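Local coordinates for protein Exo-beta-1,3-glucanase (Streptomyces sp. SirexAA-E, PDB 4PEY) that hydrolyses laminarin and laminarioligosaccharides as a secreted exo-beta-1,3-glucanase of glycoside hydrolase family 55, releasing glucose and laminaribiose, at residues A467-G472 with P504-Q509; E537-D542 with I553-V558. The protein carries 1 engineered substitution. All blocks are in the same frame, centred on the assembly; numbering follows the deposited sequence.

Contact 1 (467-472 with 504-509) closes before contact 2 (537-542 with 553-558) opens, so the two follow in series, their centres 16 Å apart on the same side of the chain's centre. Segments 504-509 and 537-542 join them: the backbone O of Gln508 lies 2.9 Å from the backbone N of Glu537, a probable hydrogen bond beside the short parallel pairing of strands 507-508 and 535-536. Contact 1 thus ties neighbouring loop excursions together, whereas contact 2 attaches the later excursion to strand 555-560, the last of the chain. Together they form a continuous run of packing through the late part of the second beta-helix, outside its regular coils.

Contact 1 (A467-G472 with P504-Q509); sequences AAIQNG and PDIRQQ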
ATOM      1  N   ALA A 467     -16.045  11.818 -24.643  1.00 16.65           N
ATOM      2  CA  ALA A 467     -15.103  12.865 -25.034  1.00 17.17           C
ATOM      3  C   ALA A 467     -14.144  13.240 -23.908  1.00 18.22           C
ATOM      4  O   ALA A 467     -12.996  13.621 -24.163  1.00 19.22           O
ATOM      5  CB  ALA A 467     -15.857  14.095 -25.497  1.00 19.61           C
ATOM      6  N   ALA A 468     -14.619  13.135 -22.671  1.00 17.40           N
ATOM      7  CA  ALA A 468     -13.845  13.561 -21.507  1.00 17.28           C
ATOM      8  C   ALA A 468     -12.606  12.703 -21.288  1.00 18.30           C
ATOM      9  O   ALA A 468     -11.669  13.130 -20.617  1.00 19.21           O
ATOM     10  CB  ALA A 468     -14.719  13.543 -20.260  1.00 19.17           C
ATOM     11  N   ILE A 469     -12.603  11.491 -21.838  1.00 17.20           N
ATOM     12  CA  ILE A 469     -11.445  10.618 -21.676  1.00 17.98           C
ATOM     13  C   ILE A 469     -10.838  10.224 -23.024  1.00 16.95           C
ATOM     14  O   ILE A 469     -10.099   9.250 -23.118  1.00 16.95           O
ATOM     15  CB  ILE A 469     -11.794   9.341 -20.859  1.00 17.48           C
ATOM     16  CG1 ILE A 469     -12.919   8.529 -21.520  1.00 17.16           C
ATOM     17  CG2 ILE A 469     -12.133   9.718 -19.415  1.00 17.29           C
ATOM     18  CD1 ILE A 469     -13.211   7.202 -20.821  1.00 17.52           C
ATOM     19  N   GLN A 470     -11.137  10.988 -24.070  1.00 17.10           N
ATOM     20  CA  GLN A 470     -10.541  10.703 -25.373  1.00 17.99           C
ATOM     21  C   GLN A 470      -9.031  10.934 -25.308  1.00 18.92           C
ATOM     22  O   GLN A 470      -8.564  11.942 -24.778  1.00 21.03           O
ATOM     23  CB  GLN A 470     -11.174  11.556 -26.472  1.00 19.45           C
ATOM     24  CG  GLN A 470     -10.763  11.139 -27.887  1.00 20.35           C
ATOM     25  CD  GLN A 470     -11.376   9.806 -28.328  1.00 23.12           C
ATOM     26  OE1 GLN A 470     -12.464   9.421 -27.885  1.00 24.52           O
ATOM     27  NE2 GLN A 470     -10.679   9.105 -29.216  1.00 22.96           N
ATOM     28  N   ASN A 471      -8.284   9.974 -25.845  1.00 18.34           N
ATOM     29  CA  ASN A 471      -6.833   9.924 -25.741  1.00 19.39           C
ATOM     30  C   ASN A 471      -6.242   9.772 -27.139  1.00 19.34           C
ATOM     31  O   ASN A 471      -5.843   8.682 -27.535  1.00 19.08           O
ATOM     32  CB  ASN A 471      -6.435   8.758 -24.827  1.00 17.99           C
ATOM     33  CG  ASN A 471      -4.933   8.518 -24.767  1.00 19.00           C
ATOM     34  OD1 ASN A 471      -4.125   9.399 -25.066  1.00 21.04           O
ATOM     35  ND2 ASN A 471      -4.555   7.303 -24.371  1.00 19.64           N
ATOM     36  N   GLY A 472      -6.204  10.861 -27.898  1.00 22.88           N
ATOM     37  CA  GLY A 472      -5.830  10.762 -29.298  1.00 22.91           C
ATOM     38  C   GLY A 472      -6.885   9.937 -30.017  1.00 25.23           C
ATOM     39  O   GLY A 472      -8.067  10.279 -29.974  1.00 25.11           O
ATOM     40  N   PRO A 504     -22.843   5.265 -17.954  1.00 14.48           N
ATOM     41  CA  PRO A 504     -22.525   3.854 -18.206  1.00 13.71           C
ATOM     42  C   PRO A 504     -22.488   3.474 -19.683  1.00 13.70           C
ATOM     43  O   PRO A 504     -22.251   2.303 -19.988  1.00 15.51           O
ATOM     44  CB  PRO A 504     -23.647   3.103 -17.472  1.00 16.91           C
ATOM     45  CG  PRO A 504     -24.766   4.081 -17.389  1.00 17.68           C
ATOM     46  CD  PRO A 504     -24.122   5.429 -17.243  1.00 16.00           C
ATOM     47  N   ASP A 505     -22.692   4.433 -20.584  1.00 13.67           N
ATOM     48  CA  ASP A 505     -22.525   4.157 -22.011  1.00 13.86           C
ATOM     49  C   ASP A 505     -21.066   4.251 -22.459  1.00 13.80           C
ATOM     50  O   ASP A 505     -20.733   3.910 -23.598  1.00 14.62           O
ATOM     51  CB  ASP A 505     -23.374   5.104 -22.850  1.00 17.31           C
ATOM     52  CG  ASP A 505     -24.850   4.898 -22.630  1.00 21.64           C
ATOM     53  OD1 ASP A 505     -25.242   3.757 -22.302  1.00 22.19           O
ATOM     54  OD2 ASP A 505     -25.613   5.871 -22.785  1.00 27.51           O
ATOM     55  N   ILE A 506     -20.201   4.703 -21.560  1.00 13.40           N
ATOM     56  CA  ILE A 506     -18.787   4.878 -21.872  1.00 13.10           C
ATOM     57  C   ILE A 506     -18.086   3.553 -22.189  1.00 13.18           C
ATOM     58  O   ILE A 506     -18.453   2.485 -21.675  1.00 13.58           O
ATOM     59  CB  ILE A 506     -18.083   5.626 -20.706  1.00 14.13           C
ATOM     60  CG1 ILE A 506     -18.454   7.112 -20.781  1.00 14.86           C
ATOM     61  CG2 ILE A 506     -16.548   5.472 -20.731  1.00 15.31           C
ATOM     62  CD1 ILE A 506     -17.992   7.941 -19.607  1.00 15.63           C
ATOM     63  N   ARG A 507     -17.109   3.636 -23.085  1.00 11.95           N
ATOM     64  CA  ARG A 507     -16.220   2.531 -23.415  1.00 12.07           C
ATOM     65  C   ARG A 507     -14.777   2.876 -23.055  1.00 14.26           C
ATOM     66  O   ARG A 507     -14.302   3.985 -23.326  1.00 14.55           O
ATOM     67  CB  ARG A 507     -16.312   2.194 -24.905  1.00 13.56           C
ATOM     68  CG  ARG A 507     -17.650   1.596 -25.295  1.00 13.40           C
ATOM     69  CD  ARG A 507     -17.884   0.279 -24.566  1.00 13.11           C
ATOM     70  NE  ARG A 507     -19.154  -0.349 -24.929  1.00 14.22           N
ATOM     71  CZ  ARG A 507     -20.272  -0.286 -24.208  1.00 13.55           C
ATOM     72  NH1 ARG A 507     -20.304   0.374 -23.051  1.00 13.74           N
ATOM     73  NH2 ARG A 507     -21.364  -0.910 -24.637  1.00 13.78           N
ATOM     74  N   GLN A 508     -14.093   1.911 -22.450  1.00 12.00           N
ATOM     75  CA  GLN A 508     -12.676   2.013 -22.116  1.00 12.30           C
ATOM     76  C   GLN A 508     -11.954   1.075 -23.072  1.00 13.55           C
ATOM     77  O   GLN A 508     -12.227  -0.118 -23.057  1.00 14.33           O
ATOM     78  CB  GLN A 508     -12.439   1.614 -20.655  1.00 12.59           C
ATOM     79  CG  GLN A 508     -10.973   1.520 -20.225  1.00 13.45           C
ATOM     80  CD  GLN A 508     -10.342   2.875 -19.931  1.00 13.39           C
ATOM     81  OE1 GLN A 508     -11.031   3.846 -19.591  1.00 13.94           O
ATOM     82  NE2 GLN A 508      -9.022   2.945 -20.054  1.00 14.85           N
ATOM     83  N   GLN A 509     -11.073   1.584 -23.931  1.00 12.31           N
ATOM     84  CA  GLN A 509     -10.518   0.709 -24.967  1.00 12.23           C
ATOM     85  C   GLN A 509      -9.757  -0.476 -24.371  1.00 13.16           C
ATOM     86  O   GLN A 509      -9.886  -1.610 -24.843  1.00 14.80           O
ATOM     87  CB  GLN A 509      -9.611   1.494 -25.911  1.00 15.42           C
ATOM     88  CG  GLN A 509      -9.286   0.767 -27.194  1.00 20.28           C
ATOM     89  CD  GLN A 509      -8.961   1.725 -28.338  1.00 25.74           C
ATOM     90  OE1 GLN A 509      -9.581   2.781 -28.487  1.00 28.83           O
ATOM     91  NE2 GLN A 509      -7.994   1.357 -29.148  1.00 28.67           N
TER
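Across the two segments the nearest CA atoms are those of Ile469 and Gln508, 8.7 Å apart and too far for strand pairing. Both segments belong to excursions from the second of the two tandem beta-helices that make up a family 55 enzyme: 467-472 passes from a 3-10 turn into a short strand, and 504-509 runs from a loop into strand 507-508. Side chains make most of the contact. Ile469 reaches into the gap, with CG1 set between its backbone N and carbonyl carbon (chi1 58°) and the chain then extended, which sends CD1 out to the other segment. That methyl meets CG2 of Ile506 at 3.8 Å, the two isoleucines meeting at a slant, and has the carbonyl O of Arg507 as a further neighbour. It also packs 4.2 Å from OE1 of Gln508, whose side chain runs at about a right angle to that of Ile469; separately, NE2 of this amide donates to the carbonyls of Tyr477 and His510. Trp412 also packs on Ile469. The isoleucine pair lies near the substrate site, the side chains of Ile469 and substrate-binding Arg403 about 9 Å apart. Arg507 leads away and bends back, placing NH1 3.1 Å from O of Ile506, well above the carbonyl plane. In the other segment, NE2 of Gln470 donates to O of Gly472 at 3.0 Å along a nearly straight line (172°).

Contact 2 (E537-D542 with I553-V558); sequences EHVIND and IPSQVV
Val539 presses a methyl group against polar atoms: its CG2 lies 3.4 Å from OG of Ser555 and 3.5 Å from O of the same residue. The hydroxyl is not left without a partner by this apolar neighbour, because OG is hydrogen-bonded to the backbone carbonyl of Asp545. The other branch of the valine points elsewhere. A first torsion of 175° turns CG1 opposite the backbone N and lays it beside Val557, whose CG2 comes to 3.7 Å from CB and 3.9 Å from CG1 of Val539; the two valines lie alongside each other, running opposite ways. The geometry of Val539 and Ile540, both facing a single residue further along the loop, fits a classic beta bulge. Strand 555-560 runs antiparallel to 520-529 and is the last strand of the second beta-helix domain, and Leu525 of strand 520-529 also packs on Val539. Trimming Val539 to an alanine removes both methyls and would probably open a gap beside Ser555 and cost Val557 its contact with CG1, leaving that with CB. On the strand, Gln556 points away from the loop and touches Pro206, its side chain about 12 Å from that of the substrate-binding Gln173.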
ATOM      1  N   GLU A 537     -13.252  -2.537 -24.236  1.00 13.51           N
ATOM      2  CA  GLU A 537     -13.248  -3.058 -25.600  1.00 13.67           C
ATOM      3  C   GLU A 537     -12.257  -4.208 -25.737  1.00 12.21           C
ATOM      4  O   GLU A 537     -12.455  -5.121 -26.548  1.00 14.17           O
ATOM      5  CB  GLU A 537     -12.919  -1.937 -26.592  1.00 14.26           C
ATOM      6  CG  GLU A 537     -13.969  -0.841 -26.573  1.00 16.61           C
ATOM      7  CD  GLU A 537     -13.732   0.243 -27.599  1.00 21.56           C
ATOM      8  OE1 GLU A 537     -12.565   0.611 -27.831  1.00 23.85           O
ATOM      9  OE2 GLU A 537     -14.730   0.736 -28.165  1.00 24.99           O
ATOM     10  N   HIS A 538     -11.184  -4.140 -24.950  1.00 13.28           N
ATOM     11  CA  HIS A 538     -10.101  -5.118 -24.982  1.00 13.10           C
ATOM     12  C   HIS A 538      -9.417  -5.162 -23.623  1.00 13.43           C
ATOM     13  O   HIS A 538      -9.703  -4.342 -22.749  1.00 13.92           O
ATOM     14  CB  HIS A 538      -9.074  -4.777 -26.070  1.00 13.85           C
ATOM     15  CG  HIS A 538      -9.625  -4.843 -27.461  1.00 17.61           C
ATOM     16  ND1 HIS A 538      -9.955  -6.033 -28.072  1.00 18.45           N
ATOM     17  CD2 HIS A 538      -9.912  -3.866 -28.357  1.00 19.98           C
ATOM     18  CE1 HIS A 538     -10.419  -5.788 -29.286  1.00 19.42           C
ATOM     19  NE2 HIS A 538     -10.402  -4.482 -29.484  1.00 20.11           N
ATOM     20  N   VAL A 539      -8.502  -6.111 -23.455  1.00 12.82           N
ATOM     21  CA  VAL A 539      -7.701  -6.204 -22.238  1.00 12.00           C
ATOM     22  C   VAL A 539      -6.435  -5.343 -22.340  1.00 12.39           C
ATOM     23  O   VAL A 539      -6.189  -4.470 -21.502  1.00 12.24           O
ATOM     24  CB  VAL A 539      -7.311  -7.668 -21.947  1.00 12.49           C
ATOM     25  CG1 VAL A 539      -6.371  -7.751 -20.752  1.00 13.27           C
ATOM     26  CG2 VAL A 539      -8.564  -8.503 -21.697  1.00 12.38           C
ATOM     27  N   ILE A 540      -5.629  -5.604 -23.362  1.00 12.67           N
ATOM     28  CA  ILE A 540      -4.382  -4.879 -23.568  1.00 12.01           C
ATOM     29  C   ILE A 540      -4.260  -4.505 -25.042  1.00 13.53           C
ATOM     30  O   ILE A 540      -4.494  -5.339 -25.911  1.00 14.58           O
ATOM     31  CB  ILE A 540      -3.144  -5.721 -23.107  1.00 12.44           C
ATOM     32  CG1 ILE A 540      -1.839  -4.968 -23.401  1.00 13.67           C
ATOM     33  CG2 ILE A 540      -3.170  -7.121 -23.739  1.00 15.00           C
ATOM     34  CD1 ILE A 540      -0.612  -5.547 -22.683  1.00 15.03           C
ATOM     35  N   ASN A 541      -3.922  -3.248 -25.320  1.00 13.88           N
ATOM     36  CA  ASN A 541      -3.888  -2.754 -26.695  1.00 15.18           C
ATOM     37  C   ASN A 541      -5.214  -3.056 -27.402  1.00 16.92           C
ATOM     38  O   ASN A 541      -6.263  -2.579 -26.971  1.00 17.85           O
ATOM     39  CB  ASN A 541      -2.714  -3.363 -27.460  1.00 15.08           C
ATOM     40  CG  ASN A 541      -1.364  -2.934 -26.902  1.00 15.70           C
ATOM     41  OD1 ASN A 541      -1.280  -2.083 -26.012  1.00 15.08           O
ATOM     42  ND2 ASN A 541      -0.302  -3.519 -27.431  1.00 18.94           N
ATOM     43  N   ASP A 542      -5.167  -3.858 -28.468  1.00 17.35           N
ATOM     44  CA  ASP A 542      -6.376  -4.292 -29.169  1.00 18.67           C
ATOM     45  C   ASP A 542      -6.585  -5.807 -29.036  1.00 19.75           C
ATOM     46  O   ASP A 542      -7.253  -6.444 -29.873  1.00 20.80           O
ATOM     47  CB  ASP A 542      -6.301  -3.881 -30.643  1.00 23.05           C
ATOM     48  CG  ASP A 542      -5.047  -4.405 -31.343  1.00 28.75           C
ATOM     49  OD1 ASP A 542      -5.011  -4.355 -32.591  1.00 33.32           O
ATOM     50  OD2 ASP A 542      -4.102  -4.864 -30.659  1.00 29.42           O
ATOM     51  N   ILE A 553     -18.181 -10.548 -15.207  1.00 14.62           N
ATOM     52  CA  ILE A 553     -17.268 -11.627 -15.585  1.00 14.79           C
ATOM     53  C   ILE A 553     -15.974 -11.052 -16.179  1.00 13.61           C
ATOM     54  O   ILE A 553     -16.019 -10.294 -17.152  1.00 14.62           O
ATOM     55  CB  ILE A 553     -17.923 -12.580 -16.604  1.00 18.41           C
ATOM     56  CG1 ILE A 553     -19.205 -13.186 -16.024  1.00 21.13           C
ATOM     57  CG2 ILE A 553     -16.944 -13.664 -17.032  1.00 19.94           C
ATOM     58  CD1 ILE A 553     -19.941 -14.086 -16.990  1.00 24.50           C
ATOM     59  N   PRO A 554     -14.813 -11.393 -15.591  1.00 14.00           N
ATOM     60  CA  PRO A 554     -13.557 -10.860 -16.135  1.00 13.81           C
ATOM     61  C   PRO A 554     -13.258 -11.300 -17.566  1.00 13.70           C
ATOM     62  O   PRO A 554     -13.595 -12.425 -17.964  1.00 16.78           O
ATOM     63  CB  PRO A 554     -12.495 -11.424 -15.186  1.00 14.05           C
ATOM     64  CG  PRO A 554     -13.219 -11.681 -13.908  1.00 15.09           C
ATOM     65  CD  PRO A 554     -14.605 -12.104 -14.316  1.00 15.30           C
ATOM     66  N   SER A 555     -12.631 -10.404 -18.323  1.00 11.95           N
ATOM     67  CA  SER A 555     -11.983 -10.751 -19.587  1.00 11.45           C
ATOM     68  C   SER A 555     -10.485 -10.873 -19.324  1.00 13.20           C
ATOM     69  O   SER A 555      -9.876  -9.964 -18.762  1.00 13.10           O
ATOM     70  CB  SER A 555     -12.267  -9.700 -20.660  1.00 14.44           C
ATOM     71  OG  SER A 555     -11.619 -10.037 -21.873  1.00 15.17           O
ATOM     72  N   GLN A 556      -9.899 -11.992 -19.739  1.00 14.46           N
ATOM     73  CA  GLN A 556      -8.542 -12.359 -19.334  1.00 14.92           C
ATOM     74  C   GLN A 556      -7.581 -12.560 -20.496  1.00 15.77           C
ATOM     75  O   GLN A 556      -7.972 -13.003 -21.580  1.00 16.67           O
ATOM     76  CB  GLN A 556      -8.583 -13.649 -18.508  1.00 16.25           C
ATOM     77  CG  GLN A 556      -9.446 -13.549 -17.259  1.00 17.46           C
ATOM     78  CD  GLN A 556      -9.887 -14.905 -16.745  1.00 19.25           C
ATOM     79  OE1 GLN A 556     -10.185 -15.820 -17.525  1.00 22.50           O
ATOM     80  NE2 GLN A 556      -9.924 -15.050 -15.426  1.00 20.02           N
ATOM     81  N   VAL A 557      -6.309 -12.256 -20.248  1.00 14.80           N
ATOM     82  CA  VAL A 557      -5.237 -12.614 -21.169  1.00 15.24           C
ATOM     83  C   VAL A 557      -4.139 -13.273 -20.350  1.00 14.78           C
ATOM     84  O   VAL A 557      -3.613 -12.666 -19.420  1.00 15.60           O
ATOM     85  CB  VAL A 557      -4.683 -11.381 -21.931  1.00 16.04           C
ATOM     86  CG1 VAL A 557      -3.359 -11.711 -22.598  1.00 16.38           C
ATOM     87  CG2 VAL A 557      -5.704 -10.887 -22.963  1.00 16.36           C
ATOM     88  N   VAL A 558      -3.798 -14.515 -20.673  1.00 14.65           N
ATOM     89  CA  VAL A 558      -2.790 -15.241 -19.892  1.00 14.51           C
ATOM     90  C   VAL A 558      -1.366 -14.749 -20.189  1.00 13.82           C
ATOM     91  O   VAL A 558      -0.558 -14.563 -19.264  1.00 14.02           O
ATOM     92  CB  VAL A 558      -2.861 -16.766 -20.145  1.00 16.19           C
ATOM     93  CG1 VAL A 558      -1.743 -17.482 -19.393  1.00 18.05           C
ATOM     94  CG2 VAL A 558      -4.220 -17.309 -19.725  1.00 17.56           C
TER